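Local coordinates for protein apical membrane antigen 1 (Toxoplasma gondii, PDB 3ZLE) that may take part in host cell invasion, as a sporozoite form of the apical membrane antigen, probably at the parasite's moving junction, at residues 87-92 with 156-161; 129-134 with 144-149; 68-73 with 195-200. One frame throughout, in Å; residues are numbered along the deposited sequence.

Contact 1 of 3, residues 87-92 with 156-161; sequences GFNNPQ and KCYVLS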
loop_
_atom_site.group_PDB
_atom_site.type_symbol
_atom_site.label_atom_id
_atom_site.label_comp_id
_atom_site.label_asym_id
_atom_site.label_seq_id
_atom_site.Cartn_x
_atom_site.Cartn_y
_atom_site.Cartn_z
ATOM N N GLY A 87 6.954 17.836 -10.718
ATOM C CA GLY A 87 6.518 16.611 -10.073
ATOM C C GLY A 87 4.999 16.556 -9.948
ATOM O O GLY A 87 4.273 17.096 -10.775
ATOM N N PHE A 88 4.530 15.926 -8.876
ATOM C CA PHE A 88 3.096 15.746 -8.622
ATOM C C PHE A 88 2.589 16.654 -7.509
ATOM O O PHE A 88 1.410 16.651 -7.203
ATOM C CB PHE A 88 2.825 14.292 -8.240
ATOM C CG PHE A 88 3.027 13.320 -9.358
ATOM C CD1 PHE A 88 3.715 13.693 -10.518
ATOM C CD2 PHE A 88 2.540 12.071 -9.268
ATOM C CE1 PHE A 88 3.894 12.790 -11.562
ATOM C CE2 PHE A 88 2.686 11.163 -10.299
ATOM C CZ PHE A 88 3.359 11.524 -11.456
ATOM N N ASN A 89 3.478 17.424 -6.893
ATOM C CA ASN A 89 3.134 18.191 -5.708
ATOM C C ASN A 89 2.326 19.431 -6.020
ATOM O O ASN A 89 2.666 20.175 -6.931
ATOM C CB ASN A 89 4.403 18.628 -4.979
ATOM C CG ASN A 89 4.100 19.249 -3.639
ATOM O OD1 ASN A 89 3.493 18.632 -2.792
ATOM N ND2 ASN A 89 4.486 20.487 -3.463
ATOM N N ASN A 90 1.256 19.643 -5.260
ATOM C CA ASN A 90 0.392 20.791 -5.432
ATOM C C ASN A 90 1.181 22.073 -5.185
ATOM O O ASN A 90 1.806 22.203 -4.162
ATOM C CB ASN A 90 -0.753 20.717 -4.440
ATOM C CG ASN A 90 -1.780 21.826 -4.643
ATOM O OD1 ASN A 90 -1.438 22.964 -4.985
ATOM N ND2 ASN A 90 -3.038 21.510 -4.382
ATOM N N PRO A 91 1.159 22.998 -6.155
ATOM C CA PRO A 91 2.055 24.138 -6.098
ATOM C C PRO A 91 1.389 25.472 -5.723
ATOM O O PRO A 91 2.037 26.503 -5.811
ATOM C CB PRO A 91 2.611 24.216 -7.528
ATOM C CG PRO A 91 1.533 23.638 -8.377
ATOM C CD PRO A 91 0.834 22.607 -7.541
ATOM N N GLN A 92 0.109 25.451 -5.349
ATOM C CA GLN A 92 -0.594 26.678 -4.992
ATOM C C GLN A 92 0.045 27.322 -3.782
ATOM O O GLN A 92 0.597 26.621 -2.926
ATOM C CB GLN A 92 -2.066 26.392 -4.707
ATOM C CG GLN A 92 -2.891 26.051 -5.937
ATOM C CD GLN A 92 -4.188 25.335 -5.565
ATOM O OE1 GLN A 92 -5.111 25.940 -5.009
ATOM N NE2 GLN A 92 -4.237 24.030 -5.820
ATOM N N LYS A 156 7.640 15.884 6.725
ATOM C CA LYS A 156 6.874 16.806 5.893
ATOM C C LYS A 156 5.641 16.160 5.251
ATOM O O LYS A 156 5.680 15.015 4.820
ATOM C CB LYS A 156 7.761 17.364 4.793
ATOM C CG LYS A 156 8.664 18.503 5.263
ATOM C CD LYS A 156 9.715 18.804 4.222
ATOM C CE LYS A 156 10.881 19.514 4.866
ATOM N NZ LYS A 156 10.498 20.881 5.331
ATOM N N CYS A 157 4.557 16.912 5.160
ATOM C CA CYS A 157 3.340 16.375 4.542
ATOM C C CYS A 157 3.193 17.001 3.155
ATOM O O CYS A 157 3.378 18.209 3.003
ATOM C CB CYS A 157 2.110 16.704 5.407
ATOM S SG CYS A 157 0.524 16.459 4.515
ATOM N N TYR A 158 2.903 16.161 2.155
ATOM C CA TYR A 158 2.676 16.600 0.780
ATOM C C TYR A 158 1.246 16.317 0.378
ATOM O O TYR A 158 0.742 15.188 0.552
ATOM C CB TYR A 158 3.625 15.880 -0.206
ATOM C CG TYR A 158 5.098 16.176 -0.005
ATOM C CD1 TYR A 158 5.796 15.587 1.030
ATOM C CD2 TYR A 158 5.813 16.974 -0.914
ATOM C CE1 TYR A 158 7.153 15.786 1.190
ATOM C CE2 TYR A 158 7.179 17.214 -0.732
ATOM C CZ TYR A 158 7.831 16.612 0.324
ATOM O OH TYR A 158 9.154 16.835 0.561
ATOM N N VAL A 159 0.624 17.307 -0.257
ATOM C CA VAL A 159 -0.611 17.119 -0.947
ATOM C C VAL A 159 -0.315 17.156 -2.440
ATOM O O VAL A 159 0.266 18.140 -2.935
ATOM C CB VAL A 159 -1.619 18.260 -0.585
ATOM C CG1 VAL A 159 -2.985 17.996 -1.229
ATOM C CG2 VAL A 159 -1.785 18.314 0.912
ATOM N N LEU A 160 -0.678 16.085 -3.160
ATOM C CA LEU A 160 -0.386 15.982 -4.584
ATOM C C LEU A 160 -1.579 16.497 -5.408
ATOM O O LEU A 160 -2.631 15.856 -5.451
ATOM C CB LEU A 160 -0.131 14.496 -5.004
ATOM C CG LEU A 160 0.946 13.699 -4.228
ATOM C CD1 LEU A 160 1.092 12.297 -4.772
ATOM C CD2 LEU A 160 2.318 14.426 -4.134
ATOM N N SER A 161 -1.343 17.476 -6.249
ATOM C CA SER A 161 -2.372 17.821 -7.199
ATOM C C SER A 161 -2.401 16.899 -8.428
ATOM O O SER A 161 -3.396 16.867 -9.149
ATOM C CB SER A 161 -2.291 19.288 -7.571
ATOM O OG SER A 161 -1.177 19.510 -8.391
#
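The side-chain amide of Asn89 meets the edge of the Tyr158 ring, crossing the tyrosine at about a right angle with amide and ring planes 77° apart. OD1 of Asn89 comes within 3.4 Å of Tyr158 CD2. A long loop here runs against the end of strand 156-159, in the five-stranded antiparallel sheet of the N-terminal half of the AMA1 ectodomain, consistent with the PAN-type core of this family. With CG anti to the backbone N (chi1 -172°), the Asn89 amide comes back toward the strand although its CB starts away from it. There OD1 accepts a hydrogen bond from Ser101 OG, which in turn accepts from Val159 N, while ND2 goes to Asp72. Asn89 OD1 also lies 3.3 Å from Val159 O, a close approach of two acceptors.

The backbone link across the contact is firm: Asn90 N donates to Val159 O at 2.9 Å. The loop and the strand end run nearly perpendicular, so they meet over a short length. Phe88 CB packs on Leu160 CD2 at 4.1 Å, and the phenyl group leads away to an edge-to-face contact with Phe187. Next to the backbone bond, Ser161 CB lies 3.8 Å from Asn90 CB. Asn90 closes an Asx turn, its OD1 accepting Gln92 N at 3.0 Å nearly along the C=O axis. Ser161 OG is buried with no polar partner in the model, 3.8 Å from Pro91 CD.

Contact 2 of 3, residues 129-134 with 144-149; sequences YSTIAV and YKYPFV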
loop_
_atom_site.group_PDB
_atom_site.type_symbol
_atom_site.label_atom_id
_atom_site.label_comp_id
_atom_site.label_asym_id
_atom_site.label_seq_id
_atom_site.Cartn_x
_atom_site.Cartn_y
_atom_site.Cartn_z
ATOM N N TYR A 129 -7.606 16.162 2.953
ATOM C CA TYR A 129 -9.064 15.989 2.896
ATOM C C TYR A 129 -9.746 17.366 2.973
ATOM O O TYR A 129 -10.675 17.623 2.232
ATOM C CB TYR A 129 -9.514 15.120 4.047
ATOM C CG TYR A 129 -10.951 14.713 4.024
ATOM C CD1 TYR A 129 -11.337 13.565 3.378
ATOM C CD2 TYR A 129 -11.915 15.391 4.794
ATOM C CE1 TYR A 129 -12.653 13.139 3.391
ATOM C CE2 TYR A 129 -13.221 14.934 4.855
ATOM C CZ TYR A 129 -13.583 13.806 4.139
ATOM O OH TYR A 129 -14.871 13.307 4.169
ATOM N N SER A 130 -9.120 18.281 3.719
ATOM C CA SER A 130 -9.576 19.642 3.865
ATOM C C SER A 130 -9.168 20.565 2.732
ATOM O O SER A 130 -9.572 21.719 2.719
ATOM C CB SER A 130 -9.006 20.248 5.140
ATOM O OG SER A 130 -9.258 19.411 6.233
ATOM N N THR A 131 -8.195 20.158 1.933
ATOM C CA THR A 131 -7.712 21.080 0.912
ATOM C C THR A 131 -8.743 21.193 -0.164
ATOM O O THR A 131 -9.151 20.193 -0.745
ATOM C CB THR A 131 -6.382 20.658 0.304
ATOM O OG1 THR A 131 -5.360 20.783 1.289
ATOM C CG2 THR A 131 -6.044 21.554 -0.860
ATOM N N ILE A 132 -9.203 22.411 -0.403
ATOM C CA ILE A 132 -10.092 22.671 -1.535
ATOM C C ILE A 132 -9.344 22.577 -2.861
ATOM O O ILE A 132 -8.486 23.417 -3.185
ATOM C CB ILE A 132 -10.827 24.022 -1.400
ATOM C CG1 ILE A 132 -11.778 23.988 -0.197
ATOM C CG2 ILE A 132 -11.574 24.373 -2.689
ATOM C CD1 ILE A 132 -11.420 24.973 0.891
ATOM N N ALA A 133 -9.687 21.547 -3.627
ATOM C CA ALA A 133 -9.091 21.312 -4.927
ATOM C C ALA A 133 -9.567 22.333 -5.942
ATOM O O ALA A 133 -10.632 22.946 -5.787
ATOM C CB ALA A 133 -9.438 19.922 -5.408
ATOM N N VAL A 134 -8.805 22.450 -7.018
ATOM C CA VAL A 134 -9.106 23.365 -8.086
ATOM C C VAL A 134 -8.938 22.595 -9.396
ATOM O O VAL A 134 -7.950 21.903 -9.582
ATOM C CB VAL A 134 -8.125 24.552 -8.071
ATOM C CG1 VAL A 134 -8.041 25.185 -9.447
ATOM C CG2 VAL A 134 -8.529 25.597 -7.030
ATOM N N TYR A 144 -13.344 17.439 -5.635
ATOM C CA TYR A 144 -12.281 16.431 -5.768
ATOM C C TYR A 144 -11.364 16.454 -4.548
ATOM O O TYR A 144 -10.973 17.522 -4.092
ATOM C CB TYR A 144 -11.448 16.736 -7.019
ATOM C CG TYR A 144 -10.581 15.589 -7.485
ATOM C CD1 TYR A 144 -11.096 14.606 -8.299
ATOM C CD2 TYR A 144 -9.217 15.539 -7.170
ATOM C CE1 TYR A 144 -10.312 13.562 -8.750
ATOM C CE2 TYR A 144 -8.442 14.484 -7.579
ATOM C CZ TYR A 144 -8.991 13.490 -8.381
ATOM O OH TYR A 144 -8.214 12.426 -8.838
ATOM N N LYS A 145 -10.969 15.282 -4.061
ATOM C CA LYS A 145 -9.942 15.208 -3.000
ATOM C C LYS A 145 -8.581 14.709 -3.505
ATOM O O LYS A 145 -8.452 13.556 -3.928
ATOM C CB LYS A 145 -10.414 14.307 -1.872
ATOM C CG LYS A 145 -11.781 14.648 -1.323
ATOM C CD LYS A 145 -11.679 15.773 -0.339
ATOM C CE LYS A 145 -12.935 15.804 0.525
ATOM N NZ LYS A 145 -13.161 17.194 0.970
ATOM N N TYR A 146 -7.550 15.526 -3.290
ATOM C CA TYR A 146 -6.146 15.139 -3.508
ATOM C C TYR A 146 -5.667 14.001 -2.605
ATOM O O TYR A 146 -6.164 13.841 -1.485
ATOM C CB TYR A 146 -5.239 16.341 -3.270
ATOM C CG TYR A 146 -5.525 17.531 -4.161
ATOM C CD1 TYR A 146 -5.522 17.418 -5.567
ATOM C CD2 TYR A 146 -5.731 18.797 -3.608
ATOM C CE1 TYR A 146 -5.643 18.562 -6.385
ATOM C CE2 TYR A 146 -5.859 19.928 -4.416
ATOM C CZ TYR A 146 -5.843 19.815 -5.792
ATOM O OH TYR A 146 -6.053 20.977 -6.582
ATOM N N PRO A 147 -4.727 13.176 -3.098
ATOM C CA PRO A 147 -4.027 12.223 -2.235
ATOM C C PRO A 147 -2.853 12.914 -1.545
ATOM O O PRO A 147 -2.464 14.011 -1.948
ATOM C CB PRO A 147 -3.463 11.200 -3.239
ATOM C CG PRO A 147 -3.214 12.009 -4.471
ATOM C CD PRO A 147 -4.369 12.990 -4.524
ATOM N N PHE A 148 -2.168 12.196 -0.662
ATOM C CA PHE A 148 -1.044 12.817 0.047
ATOM C C PHE A 148 0.154 11.882 0.080
ATOM O O PHE A 148 0.015 10.682 -0.086
ATOM C CB PHE A 148 -1.489 13.129 1.476
ATOM C CG PHE A 148 -1.669 11.900 2.314
ATOM C CD1 PHE A 148 -0.579 11.308 2.943
ATOM C CD2 PHE A 148 -2.895 11.252 2.352
ATOM C CE1 PHE A 148 -0.753 10.155 3.716
ATOM C CE2 PHE A 148 -3.085 10.102 3.080
ATOM C CZ PHE A 148 -2.012 9.533 3.765
ATOM N N VAL A 149 1.308 12.430 0.441
ATOM C CA VAL A 149 2.460 11.627 0.738
ATOM C C VAL A 149 3.092 12.211 1.978
ATOM O O VAL A 149 3.316 13.448 2.065
ATOM C CB VAL A 149 3.483 11.660 -0.415
ATOM C CG1 VAL A 149 4.785 10.995 0.028
ATOM C CG2 VAL A 149 2.932 10.938 -1.659
HETATM O O HOH W 1 -8.243 17.639 -1.534
HETATM O O HOH W 2 -11.804 19.258 0.079
HETATM O O HOH W 3 -11.950 19.703 -3.002
#
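Lys145 lays its end over the Tyr129 ring, the two side chains crossing obliquely: CE sits above the ring centre, 3.9 Å from its plane, and NZ forms a cation-pi contact 4.4 Å from the centroid. The segments are the two ends of a loop joining helix 120-129 to strand 148-151, a helix-to-strand connection of the AMA1 ectodomain. A bend at chi2 (-82°) turns CD of Lys145 back toward the helix end. NZ then donates to Tyr129 O at 2.8 Å; NZ also donates, at 2.6 Å, to a water that lies close to Thr131 O, so the ammonium is gripped by a carbonyl, a ring and a water. That surrounding probably favours its charged form. The far end of Tyr129 bonds Glu208.

Tyr146 is the second flat group, and Ala133 and Thr131 meet it differently. Ala133 CB lies over one face, 3.6 Å above the plane and offset toward the rim, in a CH-pi contact; Thr131 CG2 comes in at the edge, in plane, 3.9 Å from Tyr146 CD2. The hydroxyl of Tyr146 takes Val134 N as donor at 3.2 Å, which ties the ring to the loop at its tip. Other backbone polar groups are joined through water: one molecule accepts from Tyr146 N and donates to Thr131 O, another accepts from Ala133 N and lies 2.6 Å from Tyr144 O.

Contact 3 of 3, residues 68-73 with 195-200; sequences NFLDDA and SARALV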
loop_
_atom_site.group_PDB
_atom_site.type_symbol
_atom_site.label_atom_id
_atom_site.label_comp_id
_atom_site.label_asym_id
_atom_site.label_seq_id
_atom_site.Cartn_x
_atom_site.Cartn_y
_atom_site.Cartn_z
ATOM N N ASN A 68 11.946 13.982 -9.615
ATOM C CA ASN A 68 11.462 13.726 -8.271
ATOM C C ASN A 68 9.958 14.012 -8.218
ATOM O O ASN A 68 9.518 15.094 -8.531
ATOM C CB ASN A 68 12.217 14.612 -7.301
ATOM C CG ASN A 68 11.873 14.330 -5.843
ATOM O OD1 ASN A 68 10.912 13.633 -5.541
ATOM N ND2 ASN A 68 12.591 14.988 -4.935
ATOM N N PHE A 69 9.161 13.008 -7.938
ATOM C CA PHE A 69 7.735 13.195 -8.027
ATOM C C PHE A 69 7.170 14.103 -6.910
ATOM O O PHE A 69 6.006 14.477 -6.945
ATOM C CB PHE A 69 7.019 11.850 -8.085
ATOM C CG PHE A 69 6.640 11.308 -6.747
ATOM C CD1 PHE A 69 7.603 10.704 -5.919
ATOM C CD2 PHE A 69 5.297 11.252 -6.367
ATOM C CE1 PHE A 69 7.246 10.168 -4.685
ATOM C CE2 PHE A 69 4.921 10.694 -5.136
ATOM C CZ PHE A 69 5.890 10.119 -4.307
ATOM N N LEU A 70 7.983 14.396 -5.890
ATOM C CA LEU A 70 7.563 15.341 -4.849
ATOM C C LEU A 70 7.868 16.768 -5.211
ATOM O O LEU A 70 7.650 17.664 -4.421
ATOM C CB LEU A 70 8.193 15.029 -3.513
ATOM C CG LEU A 70 7.920 13.643 -2.983
ATOM C CD1 LEU A 70 8.526 13.604 -1.586
ATOM C CD2 LEU A 70 6.401 13.412 -2.953
ATOM N N ASP A 71 8.346 16.980 -6.420
ATOM C CA ASP A 71 8.496 18.334 -6.929
ATOM C C ASP A 71 7.154 18.945 -7.267
ATOM O O ASP A 71 6.164 18.224 -7.517
ATOM C CB ASP A 71 9.389 18.342 -8.167
ATOM C CG ASP A 71 10.875 18.260 -7.828
ATOM O OD1 ASP A 71 11.232 18.198 -6.618
ATOM O OD2 ASP A 71 11.680 18.268 -8.791
ATOM N N ASP A 72 7.107 20.269 -7.151
ATOM C CA ASP A 72 6.024 21.076 -7.603
ATOM C C ASP A 72 5.610 20.665 -8.977
ATOM O O ASP A 72 6.442 20.562 -9.874
ATOM C CB ASP A 72 6.430 22.572 -7.613
ATOM C CG ASP A 72 6.431 23.171 -6.243
ATOM O OD1 ASP A 72 5.891 22.525 -5.332
ATOM O OD2 ASP A 72 6.887 24.327 -6.078
ATOM N N ALA A 73 4.317 20.456 -9.159
ATOM C CA ALA A 73 3.755 20.265 -10.487
ATOM C C ALA A 73 3.716 21.614 -11.182
ATOM O O ALA A 73 3.708 22.659 -10.518
ATOM C CB ALA A 73 2.364 19.702 -10.371
ATOM N N SER A 195 17.334 5.309 2.877
ATOM C CA SER A 195 17.617 5.929 4.157
ATOM C C SER A 195 17.280 7.443 4.125
ATOM O O SER A 195 17.029 8.041 5.156
ATOM C CB SER A 195 19.067 5.717 4.529
ATOM O OG SER A 195 19.881 6.064 3.438
ATOM N N ALA A 196 17.256 8.028 2.941
ATOM C CA ALA A 196 17.081 9.508 2.817
ATOM C C ALA A 196 15.647 9.998 3.048
ATOM O O ALA A 196 15.426 11.180 3.413
ATOM C CB ALA A 196 17.597 9.995 1.450
ATOM N N ARG A 197 14.662 9.160 2.705
ATOM C CA ARG A 197 13.251 9.489 2.928
ATOM C C ARG A 197 12.402 8.225 3.243
ATOM O O ARG A 197 12.839 7.112 2.978
ATOM C CB ARG A 197 12.669 10.272 1.739
ATOM C CG ARG A 197 12.829 9.592 0.385
ATOM C CD ARG A 197 12.200 10.380 -0.737
ATOM N NE ARG A 197 11.947 9.490 -1.844
ATOM C CZ ARG A 197 11.471 9.856 -3.017
ATOM N NH1 ARG A 197 11.145 11.117 -3.243
ATOM N NH2 ARG A 197 11.312 8.948 -3.953
ATOM N N ALA A 198 11.275 8.387 3.931
ATOM C CA ALA A 198 10.445 7.227 4.268
ATOM C C ALA A 198 8.983 7.587 4.010
ATOM O O ALA A 198 8.340 8.201 4.829
ATOM C CB ALA A 198 10.670 6.775 5.734
ATOM N N LEU A 199 8.479 7.179 2.854
ATOM C CA LEU A 199 7.285 7.743 2.295
ATOM C C LEU A 199 6.082 6.934 2.689
ATOM O O LEU A 199 6.162 5.707 2.856
ATOM C CB LEU A 199 7.396 7.803 0.774
ATOM C CG LEU A 199 8.470 8.782 0.288
ATOM C CD1 LEU A 199 8.366 9.003 -1.213
ATOM C CD2 LEU A 199 8.369 10.076 1.043
ATOM N N VAL A 200 4.946 7.600 2.744
ATOM C CA VAL A 200 3.671 6.921 2.918
ATOM C C VAL A 200 2.726 7.593 1.986
ATOM O O VAL A 200 2.620 8.803 2.025
ATOM C CB VAL A 200 3.113 7.092 4.340
ATOM C CG1 VAL A 200 1.843 6.259 4.494
ATOM C CG2 VAL A 200 4.154 6.650 5.366
#
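Asn68 OD1 accepts from two donors, one in its own turn and one across the contact. Leu70 N donates to it at 3.0 Å, closing an Asx turn, and Arg197 NH1 adds a weak bond at 3.4 Å with an N-H...O angle of 133°. The Leu70 donor stands well above the carbonyl plane of the amide, whereas OD1 itself meets the guanidinium at its edge, near the plane. Asn68 and Arg197 lie alongside each other, pointing opposite ways, with the amide and guanidinium planes 64° apart. CG of Arg197 sits between its backbone N and carbonyl carbon (chi1 55°), and from there the chain is extended to NE. The stronger partner of the arginine is Glu192, which makes a salt bridge with NE and helps to fix the group.

Next to these polar groups the contact is apolar. Leu199 CD1 sits over the centre of the guanidinium, 3.6 Å above its plane, and the same methyl meets the edge of the Phe69 ring, 3.8 Å from CE1, the two side chains reaching tip to tip. This joins a type I beta turn, Asn68 to Asp71, to strand 199-202 of the five-stranded antiparallel sheet. Phe69 goes on to Val149 in the neighbouring strand and to Ala56, Ile57 and Met59 of strand 55-59, so its ring is buried against Val149 of the sheet and strand 55-59. Leu70 CD2 lies over one face of that ring, offset toward the rim. The other methyl, CD1, crosses toward Arg197 and lies 4.0 Å from NH1 and 4.4 Å from Leu199 CD2.

All three contacts involve one five-stranded antiparallel sheet and lie in the same AMA1 ectodomain. Along the chain they are nested: 129-134 with 144-149 falls inside the loop closed by 87-92 with 156-161, which falls inside that closed by 68-73 with 195-200. Their centres are about 9 Å apart for contacts 1 and 2, about 10 Å for contacts 1 and 3, and about 17 Å for contacts 2 and 3. Strand 148-151 lies between 156-159 and 199-202, reached by contacts 1 and 3. Probable backbone bonds Phe88 N to Phe69 O and Tyr158 N to Val149 O join neighbours, so long loops are knitted to a shared sheet.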